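Long-range contacts in immune protein (Enterobacter cloacae, PDB 6D7Y), which binds the toxic C-terminal tip of the contact-dependent growth inhibition protein CdiA and, as its immunity protein, probably neutralises that toxin: residues 5-10 against 110-115; 63-68 against 85-90. All coordinates share one frame; numbering follows the deposited sequence.

Interaction 1: residues 5-10 against 110-115; sequences FEVIFE and KVMLEF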
ATOM      1  N   PHE B   5      -0.874  11.270   3.254  1.00 19.66           N
ATOM      2  CA  PHE B   5      -0.582  10.922   1.863  1.00 19.48           C
ATOM      3  C   PHE B   5      -0.748   9.433   1.661  1.00 19.81           C
ATOM      4  O   PHE B   5      -0.786   8.666   2.619  1.00 19.83           O
ATOM      5  CB  PHE B   5       0.815  11.364   1.456  1.00 19.54           C
ATOM      6  CG  PHE B   5       1.005  12.858   1.468  1.00 19.55           C
ATOM      7  CD1 PHE B   5       0.701  13.623   0.365  1.00 19.39           C
ATOM      8  CD2 PHE B   5       1.442  13.495   2.612  1.00 20.10           C
ATOM      9  CE1 PHE B   5       0.821  15.008   0.376  1.00 19.61           C
ATOM     10  CE2 PHE B   5       1.590  14.879   2.622  1.00 20.61           C
ATOM     11  CZ  PHE B   5       1.286  15.637   1.515  1.00 20.29           C
ATOM     12  N   GLU B   6      -0.888   9.005   0.409  1.00 20.08           N
ATOM     13  CA  GLU B   6      -0.989   7.595   0.189  1.00 21.30           C
ATOM     14  C   GLU B   6      -0.535   7.186  -1.208  1.00 20.50           C
ATOM     15  O   GLU B   6      -0.521   7.994  -2.126  1.00 19.76           O
ATOM     16  CB  GLU B   6      -2.405   7.042   0.476  1.00 23.66           C
ATOM     17  CG  GLU B   6      -3.427   7.279  -0.583  1.00 25.51           C
ATOM     18  CD  GLU B   6      -4.836   6.745  -0.257  1.00 27.24           C
ATOM     19  OE1 GLU B   6      -5.027   5.795   0.547  1.00 29.24           O
ATOM     20  OE2 GLU B   6      -5.776   7.299  -0.851  1.00 26.86           O
ATOM     21  N   VAL B   7      -0.088   5.945  -1.301  1.00 20.77           N
ATOM     22  CA  VAL B   7       0.275   5.334  -2.579  1.00 21.09           C
ATOM     23  C   VAL B   7      -0.576   4.079  -2.670  1.00 21.56           C
ATOM     24  O   VAL B   7      -0.845   3.413  -1.665  1.00 20.78           O
ATOM     25  CB  VAL B   7       1.778   5.041  -2.771  1.00 21.97           C
ATOM     26  CG1 VAL B   7       2.584   6.326  -2.724  1.00 21.72           C
ATOM     27  CG2 VAL B   7       2.290   4.028  -1.761  1.00 22.57           C
ATOM     28  N   ILE B   8      -0.989   3.747  -3.896  1.00 21.87           N
ATOM     29  CA  ILE B   8      -1.865   2.628  -4.128  1.00 23.09           C
ATOM     30  C   ILE B   8      -1.405   1.723  -5.267  1.00 24.13           C
ATOM     31  O   ILE B   8      -0.994   2.225  -6.331  1.00 23.84           O
ATOM     32  CB  ILE B   8      -3.265   3.137  -4.610  1.00 23.54           C
ATOM     33  CG1 ILE B   8      -3.913   4.134  -3.630  1.00 23.09           C
ATOM     34  CG2 ILE B   8      -4.221   1.976  -4.859  1.00 24.51           C
ATOM     35  CD1 ILE B   8      -4.335   3.572  -2.334  1.00 23.54           C
ATOM     36  N   PHE B   9      -1.457   0.408  -5.018  1.00 25.31           N
ATOM     37  CA  PHE B   9      -1.229  -0.613  -6.062  1.00 27.56           C
ATOM     38  C   PHE B   9      -2.681  -0.995  -6.396  1.00 28.25           C
ATOM     39  O   PHE B   9      -3.354  -1.653  -5.595  1.00 27.49           O
ATOM     40  CB  PHE B   9      -0.504  -1.842  -5.543  1.00 28.97           C
ATOM     41  CG  PHE B   9       0.897  -1.603  -5.033  1.00 29.24           C
ATOM     42  CD1 PHE B   9       1.120  -1.311  -3.693  1.00 29.30           C
ATOM     43  CD2 PHE B   9       2.000  -1.752  -5.873  1.00 30.72           C
ATOM     44  CE1 PHE B   9       2.410  -1.141  -3.209  1.00 29.87           C
ATOM     45  CE2 PHE B   9       3.294  -1.577  -5.395  1.00 31.05           C
ATOM     46  CZ  PHE B   9       3.497  -1.276  -4.053  1.00 30.51           C
ATOM     47  N   GLU B  10      -3.180  -0.569  -7.559  1.00 29.77           N
ATOM     48  CA  GLU B  10      -4.573  -0.814  -7.934  1.00 31.32           C
ATOM     49  C   GLU B  10      -4.718  -2.029  -8.836  1.00 33.13           C
ATOM     50  O   GLU B  10      -3.978  -2.160  -9.797  1.00 33.69           O
ATOM     51  CB  GLU B  10      -5.128   0.381  -8.675  1.00 32.15           C
ATOM     52  CG  GLU B  10      -6.617   0.286  -8.959  1.00 34.32           C
ATOM     53  CD  GLU B  10      -7.119   1.438  -9.795  1.00 35.42           C
ATOM     54  OE1 GLU B  10      -6.469   1.753 -10.793  1.00 37.95           O
ATOM     55  OE2 GLU B  10      -8.177   2.013  -9.462  1.00 36.93           O
ATOM     56  N   LYS B 110       9.287  14.352  -2.282  1.00 28.88           N
ATOM     57  CA  LYS B 110      10.531  13.573  -2.395  1.00 31.25           C
ATOM     58  C   LYS B 110      10.254  12.095  -2.168  1.00 30.53           C
ATOM     59  O   LYS B 110      10.729  11.245  -2.935  1.00 31.94           O
ATOM     60  CB  LYS B 110      11.584  14.120  -1.430  1.00 34.29           C
ATOM     61  CG  LYS B 110      12.010  15.532  -1.791  1.00 36.55           C
ATOM     62  CD  LYS B 110      12.999  16.109  -0.783  1.00 39.99           C
ATOM     63  CE  LYS B 110      13.487  17.486  -1.214  1.00 42.25           C
ATOM     64  NZ  LYS B 110      14.327  18.104  -0.152  1.00 46.16           N
ATOM     65  N   VAL B 111       9.434  11.805  -1.153  1.00 30.02           N
ATOM     66  CA  VAL B 111       9.016  10.434  -0.820  1.00 29.74           C
ATOM     67  C   VAL B 111       8.200   9.845  -1.971  1.00 28.59           C
ATOM     68  O   VAL B 111       8.370   8.674  -2.353  1.00 28.90           O
ATOM     69  CB  VAL B 111       8.183  10.426   0.486  1.00 30.62           C
ATOM     70  CG1 VAL B 111       7.560   9.059   0.748  1.00 31.36           C
ATOM     71  CG2 VAL B 111       9.054  10.852   1.654  1.00 33.23           C
HETATM   72  N   MSE B 112       7.336  10.666  -2.554  1.00 27.88           N
HETATM   73  CA  MSE B 112       6.515  10.216  -3.673  1.00 28.23           C
HETATM   74  C   MSE B 112       7.339   9.764  -4.857  1.00 28.85           C
HETATM   75  O   MSE B 112       7.026   8.738  -5.478  1.00 29.30           O
HETATM   76  CB  MSE B 112       5.553  11.332  -4.084  1.00 28.67           C
HETATM   77  CG  MSE B 112       4.494  11.534  -3.013  1.00 29.45           C
HETATM   78 SE   MSE B 112       3.191  10.067  -3.172  1.00 35.85          SE
HETATM   79  CE  MSE B 112       2.065  10.498  -1.652  1.00 29.48           C
ATOM     80  N   LEU B 113       8.369  10.532  -5.213  1.00 30.20           N
ATOM     81  CA  LEU B 113       9.232  10.164  -6.338  1.00 31.89           C
ATOM     82  C   LEU B 113       9.984   8.868  -6.061  1.00 32.16           C
ATOM     83  O   LEU B 113      10.206   8.071  -6.977  1.00 31.46           O
ATOM     84  CB  LEU B 113      10.167  11.298  -6.758  1.00 34.98           C
ATOM     85  CG  LEU B 113       9.527  12.494  -7.479  1.00 37.05           C
ATOM     86  CD1 LEU B 113      10.592  13.519  -7.819  1.00 39.29           C
ATOM     87  CD2 LEU B 113       8.814  12.071  -8.759  1.00 37.69           C
ATOM     88  N   GLU B 114      10.349   8.636  -4.807  1.00 32.60           N
ATOM     89  CA  GLU B 114      10.999   7.383  -4.438  1.00 34.49           C
ATOM     90  C   GLU B 114       9.997   6.237  -4.549  1.00 32.19           C
ATOM     91  O   GLU B 114      10.351   5.162  -5.030  1.00 33.05           O
ATOM     92  CB  GLU B 114      11.634   7.461  -3.046  1.00 37.46           C
ATOM     93  CG  GLU B 114      12.819   8.414  -2.958  1.00 41.00           C
ATOM     94  CD  GLU B 114      14.041   8.010  -3.790  1.00 46.14           C
ATOM     95  OE1 GLU B 114      15.048   8.750  -3.731  1.00 53.18           O
ATOM     96  OE2 GLU B 114      14.034   6.976  -4.505  1.00 48.45           O
ATOM     97  N   PHE B 115       8.743   6.461  -4.132  1.00 29.78           N
ATOM     98  CA  PHE B 115       7.718   5.423  -4.293  1.00 28.58           C
ATOM     99  C   PHE B 115       7.481   5.111  -5.758  1.00 28.34           C
ATOM    100  O   PHE B 115       7.330   3.941  -6.129  1.00 28.06           O
ATOM    101  CB  PHE B 115       6.381   5.804  -3.649  1.00 26.81           C
ATOM    102  CG  PHE B 115       6.228   5.341  -2.233  1.00 26.50           C
ATOM    103  CD1 PHE B 115       6.015   3.994  -1.969  1.00 27.98           C
ATOM    104  CD2 PHE B 115       6.225   6.236  -1.185  1.00 26.74           C
ATOM    105  CE1 PHE B 115       5.844   3.536  -0.674  1.00 28.81           C
ATOM    106  CE2 PHE B 115       6.039   5.789   0.115  1.00 27.70           C
ATOM    107  CZ  PHE B 115       5.848   4.435   0.371  1.00 27.93           C
TER
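Val-7 meets helix residues 110-115 with both of its methyl groups: CG1 fits between Met-112 and Phe-115, while CG2 goes to the ring of Phe-115. With chi1 at -62°, CG1 stands anti to the carbonyl carbon and reaches SE of Met-112 at 3.8 Å, while also touching CG of Phe-115. CG2 takes the crowded position between backbone N and carbonyl carbon and rises over one face of the Phe-115 ring, 3.9 Å from the centroid and shifted toward the rim, a CH-pi contact. Phe-115 offers that face with a chi1 of -92°, well off the usual staggered position. The contact illustrates helix-on-sheet packing: helix 105-126 packs on one face of the antiparallel sheet, and the axis of its residues 110-115 runs 10° from that of strand residues 5-10 and 10.0 Å away, with no hydrogen bond crossing between them. Met-112, present as selenomethionine, bends at chi2 and then extends, which brings its end toward the strand, with CE 3.5 Å from CB of Phe-5 and 3.6 Å from the carbonyl O of Glu-6. Phe-5 and Met-112 cross at about a right angle, and the Phe-5 ring continues past the methyl to an edge-to-face contact with Phe-105.

Interaction 2: residues 63-68 against 85-90; sequences LYFGVS and LRVLKY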
ATOM      1  N   LEU B  63     -14.255  -7.272   1.480  1.00 37.49           N
ATOM      2  CA  LEU B  63     -13.509  -7.439   2.724  1.00 36.61           C
ATOM      3  C   LEU B  63     -12.279  -6.548   2.763  1.00 33.57           C
ATOM      4  O   LEU B  63     -11.643  -6.311   1.759  1.00 31.34           O
ATOM      5  CB  LEU B  63     -13.064  -8.910   2.822  1.00 39.00           C
ATOM      6  CG  LEU B  63     -12.222  -9.442   3.983  1.00 39.35           C
ATOM      7  CD1 LEU B  63     -12.938  -9.267   5.313  1.00 40.58           C
ATOM      8  CD2 LEU B  63     -11.918 -10.925   3.755  1.00 41.89           C
ATOM      9  N   TYR B  64     -11.946  -6.086   3.960  1.00 32.66           N
ATOM     10  CA  TYR B  64     -10.781  -5.254   4.194  1.00 31.66           C
ATOM     11  C   TYR B  64     -10.031  -5.731   5.396  1.00 31.18           C
ATOM     12  O   TYR B  64     -10.622  -6.260   6.316  1.00 32.10           O
ATOM     13  CB  TYR B  64     -11.227  -3.812   4.525  1.00 31.11           C
ATOM     14  CG  TYR B  64     -10.202  -2.976   5.307  1.00 30.20           C
ATOM     15  CD1 TYR B  64      -9.195  -2.284   4.649  1.00 30.05           C
ATOM     16  CD2 TYR B  64     -10.258  -2.878   6.699  1.00 31.55           C
ATOM     17  CE1 TYR B  64      -8.261  -1.533   5.349  1.00 31.46           C
ATOM     18  CE2 TYR B  64      -9.325  -2.120   7.414  1.00 31.76           C
ATOM     19  CZ  TYR B  64      -8.332  -1.448   6.728  1.00 31.78           C
ATOM     20  OH  TYR B  64      -7.400  -0.681   7.381  1.00 31.97           O
ATOM     21  N   PHE B  65      -8.720  -5.557   5.356  1.00 31.29           N
ATOM     22  CA  PHE B  65      -7.907  -5.733   6.547  1.00 32.86           C
ATOM     23  C   PHE B  65      -6.771  -4.734   6.436  1.00 30.86           C
ATOM     24  O   PHE B  65      -6.374  -4.332   5.339  1.00 29.43           O
ATOM     25  CB  PHE B  65      -7.446  -7.175   6.820  1.00 35.70           C
ATOM     26  CG  PHE B  65      -6.390  -7.698   5.891  1.00 35.47           C
ATOM     27  CD1 PHE B  65      -5.049  -7.587   6.220  1.00 36.36           C
ATOM     28  CD2 PHE B  65      -6.737  -8.373   4.741  1.00 37.69           C
ATOM     29  CE1 PHE B  65      -4.070  -8.105   5.397  1.00 36.65           C
ATOM     30  CE2 PHE B  65      -5.766  -8.884   3.895  1.00 38.54           C
ATOM     31  CZ  PHE B  65      -4.427  -8.747   4.224  1.00 37.86           C
ATOM     32  N   GLY B  66      -6.297  -4.285   7.582  1.00 31.41           N
ATOM     33  CA  GLY B  66      -5.222  -3.334   7.620  1.00 31.13           C
ATOM     34  C   GLY B  66      -4.254  -3.711   8.699  1.00 32.57           C
ATOM     35  O   GLY B  66      -4.572  -4.499   9.606  1.00 33.83           O
ATOM     36  N   VAL B  67      -3.066  -3.148   8.596  1.00 31.34           N
ATOM     37  CA  VAL B  67      -2.016  -3.419   9.536  1.00 33.29           C
ATOM     38  C   VAL B  67      -1.106  -2.214   9.604  1.00 31.80           C
ATOM     39  O   VAL B  67      -0.886  -1.541   8.600  1.00 30.72           O
ATOM     40  CB  VAL B  67      -1.242  -4.708   9.131  1.00 36.55           C
ATOM     41  CG1 VAL B  67      -0.662  -4.599   7.746  1.00 36.98           C
ATOM     42  CG2 VAL B  67      -0.144  -5.031  10.113  1.00 39.25           C
ATOM     43  N   SER B  68      -0.630  -1.900  10.805  1.00 32.81           N
ATOM     44  CA  SER B  68       0.309  -0.809  10.970  1.00 33.44           C
ATOM     45  C   SER B  68       1.698  -1.385  10.783  1.00 33.72           C
ATOM     46  O   SER B  68       1.993  -2.500  11.239  1.00 34.66           O
ATOM     47  CB  SER B  68       0.171  -0.131  12.342  1.00 36.51           C
ATOM     48  OG  SER B  68      -1.078   0.521  12.432  1.00 36.94           O
ATOM     49  N   LEU B  85      -1.070  -0.017   6.215  1.00 25.11           N
ATOM     50  CA  LEU B  85      -1.181  -0.837   5.014  1.00 25.70           C
ATOM     51  C   LEU B  85      -2.616  -1.277   4.938  1.00 26.25           C
ATOM     52  O   LEU B  85      -3.145  -1.837   5.925  1.00 25.83           O
ATOM     53  CB  LEU B  85      -0.297  -2.054   5.138  1.00 28.55           C
ATOM     54  CG  LEU B  85      -0.307  -3.070   3.997  1.00 30.78           C
ATOM     55  CD1 LEU B  85       0.283  -2.446   2.764  1.00 32.07           C
ATOM     56  CD2 LEU B  85       0.472  -4.303   4.416  1.00 34.69           C
ATOM     57  N   ARG B  86      -3.249  -1.068   3.777  1.00 24.99           N
ATOM     58  CA  ARG B  86      -4.645  -1.419   3.586  1.00 26.62           C
ATOM     59  C   ARG B  86      -4.753  -2.416   2.435  1.00 27.77           C
ATOM     60  O   ARG B  86      -4.140  -2.208   1.395  1.00 27.25           O
ATOM     61  CB  ARG B  86      -5.453  -0.176   3.224  1.00 26.94           C
ATOM     62  CG  ARG B  86      -5.366   0.922   4.247  1.00 28.98           C
ATOM     63  CD  ARG B  86      -6.186   2.158   3.910  1.00 30.37           C
ATOM     64  NE  ARG B  86      -7.632   2.014   4.139  1.00 32.16           N
ATOM     65  CZ  ARG B  86      -8.606   2.034   3.219  1.00 32.23           C
ATOM     66  NH1 ARG B  86      -8.379   2.233   1.922  1.00 35.17           N
ATOM     67  NH2 ARG B  86      -9.863   1.892   3.627  1.00 33.09           N
ATOM     68  N   VAL B  87      -5.506  -3.490   2.649  1.00 28.56           N
ATOM     69  CA  VAL B  87      -5.715  -4.500   1.621  1.00 29.46           C
ATOM     70  C   VAL B  87      -7.214  -4.629   1.514  1.00 30.27           C
ATOM     71  O   VAL B  87      -7.884  -4.910   2.502  1.00 29.66           O
ATOM     72  CB  VAL B  87      -5.072  -5.831   2.001  1.00 31.56           C
ATOM     73  CG1 VAL B  87      -5.184  -6.812   0.833  1.00 31.27           C
ATOM     74  CG2 VAL B  87      -3.617  -5.628   2.410  1.00 31.05           C
ATOM     75  N   LEU B  88      -7.761  -4.448   0.314  1.00 32.44           N
ATOM     76  CA  LEU B  88      -9.202  -4.500   0.169  1.00 34.82           C
ATOM     77  C   LEU B  88      -9.637  -5.231  -1.066  1.00 34.03           C
ATOM     78  O   LEU B  88      -9.019  -5.081  -2.100  1.00 32.33           O
ATOM     79  CB  LEU B  88      -9.778  -3.074   0.168  1.00 37.89           C
ATOM     80  CG  LEU B  88      -9.287  -1.993  -0.791  1.00 40.24           C
ATOM     81  CD1 LEU B  88      -9.845  -2.120  -2.187  1.00 44.86           C
ATOM     82  CD2 LEU B  88      -9.718  -0.621  -0.296  1.00 41.13           C
ATOM     83  N   LYS B  89     -10.685  -6.041  -0.944  1.00 35.61           N
ATOM     84  CA  LYS B  89     -11.207  -6.735  -2.118  1.00 37.87           C
ATOM     85  C   LYS B  89     -12.634  -6.213  -2.301  1.00 38.02           C
ATOM     86  O   LYS B  89     -13.396  -6.098  -1.338  1.00 37.10           O
ATOM     87  CB  LYS B  89     -11.123  -8.281  -2.042  1.00 42.29           C
ATOM     88  CG  LYS B  89     -12.341  -9.017  -1.515  1.00 45.01           C
ATOM     89  CD  LYS B  89     -12.315 -10.480  -1.945  1.00 47.91           C
ATOM     90  CE  LYS B  89     -13.672 -11.119  -1.731  1.00 50.61           C
ATOM     91  NZ  LYS B  89     -13.785 -12.427  -2.419  1.00 55.71           N
ATOM     92  N   TYR B  90     -12.961  -5.880  -3.546  1.00 39.85           N
ATOM     93  CA  TYR B  90     -14.254  -5.319  -3.937  1.00 40.86           C
ATOM     94  C   TYR B  90     -14.638  -5.943  -5.276  1.00 43.32           C
ATOM     95  O   TYR B  90     -13.849  -6.699  -5.848  1.00 41.96           O
ATOM     96  CB  TYR B  90     -14.158  -3.786  -4.060  1.00 38.71           C
ATOM     97  CG  TYR B  90     -13.060  -3.326  -4.978  1.00 37.68           C
ATOM     98  CD1 TYR B  90     -11.751  -3.321  -4.541  1.00 37.71           C
ATOM     99  CD2 TYR B  90     -13.325  -2.870  -6.283  1.00 39.41           C
ATOM    100  CE1 TYR B  90     -10.712  -2.910  -5.361  1.00 37.67           C
ATOM    101  CE2 TYR B  90     -12.290  -2.448  -7.121  1.00 39.50           C
ATOM    102  CZ  TYR B  90     -10.976  -2.484  -6.646  1.00 38.84           C
ATOM    103  OH  TYR B  90      -9.901  -2.088  -7.418  1.00 39.59           O
TER
HETATM  104  O   HOH W   1      -7.981   1.871   6.755  0.50 27.67           O
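Tyr-64 leans along its own strand, over Gly-66, with a ring edge turned to Arg-86 of the partner strand. CB is 4.1 Å from the carbonyl O of Val-87, and CG, anti to the backbone N at a chi1 of 157°, sends the ring on past that oxygen, which CD1 approaches to 3.6 Å. One ring face rests over the backbone of Gly-66, whose N lies beneath the rim. CE1 then meets Arg-86, whose CB comes in at the ring edge, in plane, 3.8 Å away. The guanidinium, swung round by a bend at chi3, has CD1 over one of its faces, with the two planes 34° apart. At the tip, OH is 2.7 Å from a water that accepts a hydrogen bond from Arg-86 NE at 2.6 Å, so a single water bridges phenol and guanidinium. All this sits on one face of an antiparallel beta-hairpin formed by strands 63-75 and 78-90, whose backbones are stitched by paired hydrogen bonds at Leu-63 with Lys-89, Phe-65 with Val-87 and Val-67 with Leu-85. Those same pairs populate the other face, which receives Phe-56 of helix 50-58. There Phe-65, its CG in the crowded position between N and carbonyl carbon, lays its ring beside Val-87, whose CB sits over the ring face 3.9 Å from the centroid. Farther along, Val-67 CG1, likewise in the crowded position, packs 3.5 Å from Leu-85 CD2, the two side chains pointing the same way.

In the fold
From the N terminus the chain lays down strand 3-10 and then runs about a hundred residues before helix 105-126 returns to it, closing the long loop of interaction 1. Interaction 2 closes a much shorter one, the hairpin of strands 63-75 and 78-90, and falls wholly within that long excursion, so the two loops nest without crossing. Both involve the same antiparallel sheet, interaction 2 within it and interaction 1 between its strand 3-10 and a helix on one face; strand 93-102 separates the hairpin from strand 3-10. Their centres are about 17 Å apart, on opposite sides of the chain's centre. Helix 105-126 also spans toward the hairpin, since Phe-115 touches Phe-72 and Val-74 of strand 63-75.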